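Local coordinates for protein D-isomer specific 2-hydroxyacid dehydrogenase NAD-binding (Xanthobacter autotrophicus, PDB 4XA8) that binds NADPH and probably works as a pyridine-nucleotide-dependent oxidoreductase of the D-isomer specific 2-hydroxyacid dehydrogenase family, at residues A246-G251 against S270-M275; G8-Y13 against L33-A38. All blocks are in the same frame, centred on the assembly; numbering follows the deposited sequence.

Contact 1 of 2, residues A246-G251 against S270-M275; sequences AALRSG and SPLWAM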
ATOM      1  N   ALA A 246       2.673  -1.472 -25.495  1.00 37.41           N
ATOM      2  CA  ALA A 246       2.591  -2.673 -26.310  1.00 38.60           C
ATOM      3  C   ALA A 246       2.618  -3.941 -25.454  1.00 37.08           C
ATOM      4  O   ALA A 246       1.788  -4.840 -25.631  1.00 37.96           O
ATOM      5  CB  ALA A 246       3.698  -2.697 -27.368  1.00 41.47           C
ATOM      6  N   ALA A 247       3.506  -3.982 -24.480  1.00 34.61           N
ATOM      7  CA  ALA A 247       3.575  -5.135 -23.556  1.00 34.55           C
ATOM      8  C   ALA A 247       2.313  -5.308 -22.693  1.00 34.42           C
ATOM      9  O   ALA A 247       1.902  -6.425 -22.391  1.00 36.21           O
ATOM     10  CB  ALA A 247       4.817  -5.027 -22.690  1.00 32.32           C
ATOM     11  N   LEU A 248       1.701  -4.196 -22.318  1.00 33.81           N
ATOM     12  CA  LEU A 248       0.460  -4.220 -21.587  1.00 34.77           C
ATOM     13  C   LEU A 248      -0.670  -4.739 -22.472  1.00 38.70           C
ATOM     14  O   LEU A 248      -1.504  -5.518 -22.016  1.00 39.11           O
ATOM     15  CB  LEU A 248       0.130  -2.813 -21.066  1.00 34.66           C
ATOM     16  CG  LEU A 248       0.908  -2.387 -19.813  1.00 32.33           C
ATOM     17  CD1 LEU A 248       0.806  -0.899 -19.509  1.00 32.00           C
ATOM     18  CD2 LEU A 248       0.409  -3.179 -18.622  1.00 31.02           C
ATOM     19  N   ARG A 249      -0.698  -4.301 -23.717  1.00 40.22           N
ATOM     20  CA  ARG A 249      -1.734  -4.773 -24.651  1.00 43.92           C
ATOM     21  C   ARG A 249      -1.616  -6.277 -24.981  1.00 42.53           C
ATOM     22  O   ARG A 249      -2.613  -6.947 -25.173  1.00 44.22           O
ATOM     23  CB  ARG A 249      -1.691  -3.966 -25.954  1.00 45.35           C
ATOM     24  CG  ARG A 249      -2.117  -2.519 -25.847  1.00 47.95           C
ATOM     25  CD  ARG A 249      -2.512  -2.015 -27.226  1.00 53.91           C
ATOM     26  NE  ARG A 249      -2.492  -0.555 -27.370  1.00 58.13           N
ATOM     27  CZ  ARG A 249      -3.444   0.291 -26.955  1.00 57.86           C
ATOM     28  NH1 ARG A 249      -4.531  -0.129 -26.297  1.00 60.70           N
ATOM     29  NH2 ARG A 249      -3.294   1.594 -27.175  1.00 55.68           N
ATOM     30  N   SER A 250      -0.414  -6.817 -25.038  1.00 40.68           N
ATOM     31  CA  SER A 250      -0.253  -8.225 -25.379  1.00 40.90           C
ATOM     32  C   SER A 250      -0.438  -9.151 -24.163  1.00 39.87           C
ATOM     33  O   SER A 250      -0.438 -10.396 -24.297  1.00 39.76           O
ATOM     34  CB  SER A 250       1.131  -8.443 -25.977  1.00 41.03           C
ATOM     35  OG  SER A 250       2.128  -8.222 -24.969  1.00 39.72           O
ATOM     36  N   GLY A 251      -0.526  -8.564 -22.977  1.00 39.13           N
ATOM     37  CA  GLY A 251      -0.592  -9.326 -21.753  1.00 37.99           C
ATOM     38  C   GLY A 251       0.770  -9.780 -21.263  1.00 37.12           C
ATOM     39  O   GLY A 251       0.829 -10.525 -20.315  1.00 37.57           O
ATOM     40  N   SER A 270      -3.740   9.556 -24.013  1.00 33.26           N
ATOM     41  CA  SER A 270      -2.975   8.382 -23.720  1.00 31.43           C
ATOM     42  C   SER A 270      -3.872   7.164 -23.496  1.00 31.52           C
ATOM     43  O   SER A 270      -4.849   7.236 -22.758  1.00 32.34           O
ATOM     44  CB  SER A 270      -2.126   8.606 -22.460  1.00 30.85           C
ATOM     45  OG  SER A 270      -1.462   7.405 -22.068  1.00 30.82           O
ATOM     46  N   PRO A 271      -3.490   6.006 -24.045  1.00 32.39           N
ATOM     47  CA  PRO A 271      -4.241   4.764 -23.786  1.00 32.64           C
ATOM     48  C   PRO A 271      -4.130   4.245 -22.343  1.00 30.46           C
ATOM     49  O   PRO A 271      -4.936   3.434 -21.903  1.00 30.05           O
ATOM     50  CB  PRO A 271      -3.625   3.777 -24.777  1.00 35.26           C
ATOM     51  CG  PRO A 271      -2.247   4.294 -25.019  1.00 34.56           C
ATOM     52  CD  PRO A 271      -2.293   5.776 -24.864  1.00 33.23           C
ATOM     53  N   LEU A 272      -3.169   4.755 -21.598  1.00 28.64           N
ATOM     54  CA  LEU A 272      -2.991   4.364 -20.202  1.00 29.60           C
ATOM     55  C   LEU A 272      -4.152   4.746 -19.277  1.00 28.95           C
ATOM     56  O   LEU A 272      -4.508   3.978 -18.357  1.00 30.91           O
ATOM     57  CB  LEU A 272      -1.681   4.933 -19.671  1.00 28.30           C
ATOM     58  CG  LEU A 272      -0.414   4.519 -20.363  1.00 28.59           C
ATOM     59  CD1 LEU A 272       0.759   5.383 -19.931  1.00 28.83           C
ATOM     60  CD2 LEU A 272      -0.066   3.078 -20.109  1.00 28.50           C
ATOM     61  N   TRP A 273      -4.802   5.867 -19.539  1.00 29.83           N
ATOM     62  CA  TRP A 273      -5.894   6.296 -18.649  1.00 30.73           C
ATOM     63  C   TRP A 273      -7.015   5.246 -18.539  1.00 31.61           C
ATOM     64  O   TRP A 273      -7.504   4.964 -17.437  1.00 30.96           O
ATOM     65  CB  TRP A 273      -6.539   7.609 -19.092  1.00 32.36           C
ATOM     66  CG  TRP A 273      -5.725   8.855 -19.023  1.00 31.37           C
ATOM     67  CD1 TRP A 273      -5.206   9.537 -20.077  1.00 32.76           C
ATOM     68  CD2 TRP A 273      -5.375   9.607 -17.849  1.00 30.96           C
ATOM     69  NE1 TRP A 273      -4.542  10.661 -19.636  1.00 32.21           N
ATOM     70  CE2 TRP A 273      -4.637  10.724 -18.271  1.00 31.82           C
ATOM     71  CE3 TRP A 273      -5.631   9.451 -16.471  1.00 30.73           C
ATOM     72  CZ2 TRP A 273      -4.164  11.683 -17.373  1.00 31.58           C
ATOM     73  CZ3 TRP A 273      -5.129  10.376 -15.587  1.00 30.26           C
ATOM     74  CH2 TRP A 273      -4.414  11.485 -16.043  1.00 31.66           C
ATOM     75  N   ALA A 274      -7.444   4.693 -19.678  1.00 32.01           N
ATOM     76  CA  ALA A 274      -8.596   3.802 -19.677  1.00 34.76           C
ATOM     77  C   ALA A 274      -8.246   2.361 -19.418  1.00 34.77           C
ATOM     78  O   ALA A 274      -9.126   1.537 -19.395  1.00 33.89           O
ATOM     79  CB  ALA A 274      -9.365   3.902 -20.995  1.00 38.10           C
ATOM     80  N   MET A 275      -6.975   2.042 -19.207  1.00 34.23           N
ATOM     81  CA  MET A 275      -6.614   0.656 -18.933  1.00 34.41           C
ATOM     82  C   MET A 275      -6.957   0.261 -17.492  1.00 34.52           C
ATOM     83  O   MET A 275      -6.366   0.775 -16.541  1.00 32.68           O
ATOM     84  CB  MET A 275      -5.132   0.446 -19.169  1.00 34.42           C
ATOM     85  CG  MET A 275      -4.746   0.580 -20.609  1.00 37.79           C
ATOM     86  SD  MET A 275      -3.044   0.021 -20.885  1.00 39.48           S
ATOM     87  CE  MET A 275      -2.976   0.551 -22.580  1.00 39.17           C
TER
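Two hydrogen bonds grip Ser250 OG at the end of helix 241-250: it donates to Ala247 O at 3.2 Å and receives the backbone N-H of His252. The first is bent, with OG standing above the carbonyl plane rather than along the C=O axis. Gly251 follows at positive phi (82°) and completes a Schellman motif, which turns the chain out of this helix of the Rossmann-type NAD-binding domain and into strand 253-258. From the helix flank, Leu248 and Arg249 reach a loop that lies between strands 253-258 and 278-280. Within it, residues 270-275 begin with an ST turn, in which Ser270 OG accepts the N-H of Leu272, and overlapping it are two type I beta turns, 270-273 and 272-275. The buried part of the meeting is apolar. Leu248 CD1 touches Leu272 CD2 at 4.1 Å, the two side chains crossing at about a right angle, and lies 4.2 Å from Met275 SD. Ile245, one turn earlier on the helix, also packs on Pro271, Leu272 and Met275, while Trp273 O, on the same turns, accepts a hydrogen bond from Gln129 NE2 of the second subunit. Arg249 starts out with CG anti to its carbonyl carbon (chi1 -69°) and runs extended to NE, which carries its guanidinium across to the loop for van der Waals contacts on the exposed side. Met275, likewise extended beyond CG, sets its CE over one face of that group, toward the rim and 4.1 Å from Arg249 NH1. Pro271 approaches the same guanidinium obliquely, its CB 3.3 Å from Arg249 NH2.

Contact 2 of 2, residues G8-Y13 against L33-A38; sequences GALVFY and LDVRIA
Leu10 and Val35 form the apolar centre, lying side by side and pointing the same way on neighbouring parallel strands of a beta-alpha-beta unit. Leu10 CG and Val35 CG1 are each anti to their backbone N, and this brings Leu10 CD2 to 3.9 Å from Val35 CG1. Phe12 and Ile37 continue this face of the sheet, meeting obliquely through Phe12 CD1 and Ile37 CG2. Helix 19-29, the crossover between the strands, covers it: Trp22 meets the Phe12 ring, and Gln27 packs on Val35. Between the strands, the backbone bonds alternate in the parallel pattern. Leu10 N donates to Asp34 O at 2.7 Å, Arg36 N to Leu10 O, Phe12 N to Arg36 O and Ala38 N to Phe12 O, all nearly along the C=O axes. Beyond Leu10, a water bridges Gly8 O and Asp34 N. Ala9, Val11, Asp34 and Arg36 occupy the other face. Here the extended Arg36 chain lays one face of its guanidinium over Ala9 CB, 3.4 Å from NE, and presents NE and NH2 side-on to a single carboxylate oxygen, Asp34 OD2. NH2 also forms a salt bridge with Glu51, and NH1 bonds to Asp48 O. An alanine in place of Arg36 would probably uncover the Ala9 methyl and leave the Asp34 and Glu51 carboxylates without their shared counter-charge. Asp34 OD2 lies near the guanidinium plane yet is met from above its own carboxylate plane, with Arg36 NH2 the nearer donor at 2.8 Å.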
ATOM      1  N   GLY A   8      14.144  41.819  -4.751  1.00 63.51           N
ATOM      2  CA  GLY A   8      13.923  41.173  -6.045  1.00 56.26           C
ATOM      3  C   GLY A   8      12.824  40.113  -5.985  1.00 51.03           C
ATOM      4  O   GLY A   8      12.530  39.580  -4.905  1.00 47.66           O
ATOM      5  N   ALA A   9      12.226  39.781  -7.131  1.00 46.47           N
ATOM      6  CA  ALA A   9      11.060  38.877  -7.159  1.00 43.83           C
ATOM      7  C   ALA A   9      11.443  37.437  -7.476  1.00 40.47           C
ATOM      8  O   ALA A   9      12.454  37.166  -8.160  1.00 38.67           O
ATOM      9  CB  ALA A   9      10.025  39.365  -8.171  1.00 45.43           C
ATOM     10  N   LEU A  10      10.648  36.510  -6.949  1.00 37.01           N
ATOM     11  CA  LEU A  10      10.729  35.120  -7.348  1.00 34.80           C
ATOM     12  C   LEU A  10       9.610  34.777  -8.299  1.00 33.14           C
ATOM     13  O   LEU A  10       8.449  35.101  -8.038  1.00 35.49           O
ATOM     14  CB  LEU A  10      10.607  34.205  -6.126  1.00 32.60           C
ATOM     15  CG  LEU A  10      10.754  32.717  -6.451  1.00 32.80           C
ATOM     16  CD1 LEU A  10      11.427  31.976  -5.302  1.00 32.44           C
ATOM     17  CD2 LEU A  10       9.386  32.114  -6.789  1.00 32.34           C
ATOM     18  N   VAL A  11       9.956  34.085  -9.383  1.00 32.79           N
ATOM     19  CA  VAL A  11       8.979  33.549 -10.327  1.00 31.99           C
ATOM     20  C   VAL A  11       8.910  32.022 -10.196  1.00 30.87           C
ATOM     21  O   VAL A  11       9.942  31.357 -10.135  1.00 29.46           O
ATOM     22  CB  VAL A  11       9.290  33.934 -11.806  1.00 33.69           C
ATOM     23  CG1 VAL A  11      10.568  33.271 -12.313  1.00 33.97           C
ATOM     24  CG2 VAL A  11       8.146  33.523 -12.716  1.00 34.13           C
ATOM     25  N   PHE A  12       7.688  31.509 -10.184  1.00 27.82           N
ATOM     26  CA  PHE A  12       7.389  30.089 -10.092  1.00 28.46           C
ATOM     27  C   PHE A  12       6.798  29.565 -11.403  1.00 28.93           C
ATOM     28  O   PHE A  12       5.831  30.165 -11.961  1.00 29.23           O
ATOM     29  CB  PHE A  12       6.283  29.898  -9.040  1.00 30.28           C
ATOM     30  CG  PHE A  12       5.864  28.466  -8.835  1.00 30.97           C
ATOM     31  CD1 PHE A  12       4.884  27.890  -9.611  1.00 31.53           C
ATOM     32  CD2 PHE A  12       6.458  27.697  -7.836  1.00 33.42           C
ATOM     33  CE1 PHE A  12       4.476  26.569  -9.378  1.00 31.05           C
ATOM     34  CE2 PHE A  12       6.074  26.374  -7.630  1.00 30.74           C
ATOM     35  CZ  PHE A  12       5.064  25.834  -8.395  1.00 30.05           C
ATOM     36  N   TYR A  13       7.327  28.439 -11.874  1.00 27.89           N
ATOM     37  CA  TYR A  13       6.695  27.736 -12.977  1.00 29.41           C
ATOM     38  C   TYR A  13       6.666  26.219 -12.733  1.00 27.57           C
ATOM     39  O   TYR A  13       7.710  25.568 -12.559  1.00 27.02           O
ATOM     40  CB  TYR A  13       7.370  28.005 -14.340  1.00 28.91           C
ATOM     41  CG  TYR A  13       6.610  27.332 -15.455  1.00 29.38           C
ATOM     42  CD1 TYR A  13       6.833  25.996 -15.757  1.00 30.84           C
ATOM     43  CD2 TYR A  13       5.623  28.006 -16.170  1.00 31.25           C
ATOM     44  CE1 TYR A  13       6.105  25.342 -16.740  1.00 32.16           C
ATOM     45  CE2 TYR A  13       4.895  27.366 -17.172  1.00 31.97           C
ATOM     46  CZ  TYR A  13       5.144  26.028 -17.449  1.00 31.81           C
ATOM     47  OH  TYR A  13       4.435  25.344 -18.426  1.00 33.50           O
ATOM     48  N   LEU A  33       8.214  38.825   0.495  1.00 52.94           N
ATOM     49  CA  LEU A  33       8.962  38.344  -0.677  1.00 49.90           C
ATOM     50  C   LEU A  33       7.933  38.402  -1.795  1.00 49.87           C
ATOM     51  O   LEU A  33       6.785  38.046  -1.574  1.00 51.55           O
ATOM     52  CB  LEU A  33       9.480  36.914  -0.499  1.00 47.20           C
ATOM     53  CG  LEU A  33      10.105  36.235  -1.737  1.00 44.58           C
ATOM     54  CD1 LEU A  33      11.383  36.924  -2.140  1.00 45.78           C
ATOM     55  CD2 LEU A  33      10.381  34.748  -1.523  1.00 42.27           C
ATOM     56  N   ASP A  34       8.342  38.877  -2.969  1.00 48.23           N
ATOM     57  CA  ASP A  34       7.455  39.018  -4.121  1.00 48.57           C
ATOM     58  C   ASP A  34       7.543  37.732  -4.921  1.00 42.99           C
ATOM     59  O   ASP A  34       8.612  37.396  -5.437  1.00 39.75           O
ATOM     60  CB  ASP A  34       7.927  40.197  -4.979  1.00 54.55           C
ATOM     61  CG  ASP A  34       6.956  40.547  -6.110  1.00 58.46           C
ATOM     62  OD1 ASP A  34       5.857  39.955  -6.202  1.00 61.78           O
ATOM     63  OD2 ASP A  34       7.295  41.452  -6.890  1.00 60.54           O
ATOM     64  N   VAL A  35       6.432  37.021  -4.997  1.00 40.09           N
ATOM     65  CA  VAL A  35       6.367  35.714  -5.617  1.00 38.60           C
ATOM     66  C   VAL A  35       5.363  35.889  -6.718  1.00 39.84           C
ATOM     67  O   VAL A  35       4.237  36.355  -6.481  1.00 44.45           O
ATOM     68  CB  VAL A  35       5.878  34.586  -4.668  1.00 36.68           C
ATOM     69  CG1 VAL A  35       5.897  33.234  -5.382  1.00 35.73           C
ATOM     70  CG2 VAL A  35       6.723  34.493  -3.411  1.00 36.74           C
ATOM     71  N   ARG A  36       5.775  35.545  -7.929  1.00 37.96           N
ATOM     72  CA  ARG A  36       4.941  35.683  -9.079  1.00 37.80           C
ATOM     73  C   ARG A  36       4.805  34.314  -9.719  1.00 38.34           C
ATOM     74  O   ARG A  36       5.808  33.637 -10.023  1.00 35.95           O
ATOM     75  CB  ARG A  36       5.572  36.664 -10.041  1.00 39.87           C
ATOM     76  CG  ARG A  36       5.917  37.995  -9.398  1.00 41.62           C
ATOM     77  CD  ARG A  36       6.637  38.898 -10.371  1.00 43.77           C
ATOM     78  NE  ARG A  36       7.051  40.109  -9.695  1.00 47.01           N
ATOM     79  CZ  ARG A  36       7.689  41.120 -10.276  1.00 50.06           C
ATOM     80  NH1 ARG A  36       8.013  41.082 -11.569  1.00 51.28           N
ATOM     81  NH2 ARG A  36       8.000  42.178  -9.547  1.00 52.49           N
ATOM     82  N   ILE A  37       3.553  33.901  -9.907  1.00 38.52           N
ATOM     83  CA  ILE A  37       3.257  32.575 -10.457  1.00 38.27           C
ATOM     84  C   ILE A  37       3.082  32.737 -11.950  1.00 37.98           C
ATOM     85  O   ILE A  37       2.176  33.459 -12.395  1.00 39.85           O
ATOM     86  CB  ILE A  37       1.998  31.970  -9.815  1.00 38.38           C
ATOM     87  CG1 ILE A  37       2.244  31.779  -8.314  1.00 39.86           C
ATOM     88  CG2 ILE A  37       1.649  30.606 -10.432  1.00 38.63           C
ATOM     89  CD1 ILE A  37       0.965  31.559  -7.498  1.00 44.15           C
ATOM     90  N   ALA A  38       3.957  32.098 -12.722  1.00 35.11           N
ATOM     91  CA  ALA A  38       3.836  32.096 -14.173  1.00 36.77           C
ATOM     92  C   ALA A  38       2.817  31.058 -14.535  1.00 39.21           C
ATOM     93  O   ALA A  38       2.789  29.974 -13.925  1.00 36.36           O
ATOM     94  CB  ALA A  38       5.159  31.752 -14.841  1.00 36.01           C
TER
HETATM   95  O   HOH W   1      10.644  40.443  -3.333  1.00 50.95           O

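How the contacts relate
Contact 2 comes first along the chain and is complete before contact 1 begins; their centres are 40 Å apart and their nearest atoms about 16 Å. They share no sheet. Strands 9-13 and 34-37 stand at one border of the five-stranded parallel sheet, whereas helix 241-250 and the loop at 270-275 flank the seven-stranded sheet of the NAD-binding domain, near its border strand 278-280. The NADPH-binding residues draw on both parts, Arg97 from a strand end of the first sheet, and Asp154, Arg175 and Asp259 from positions that follow strands of the second. Contact 2 lies away from them, while in contact 1 the Leu272 side chain is about 11 Å from that of Asp259.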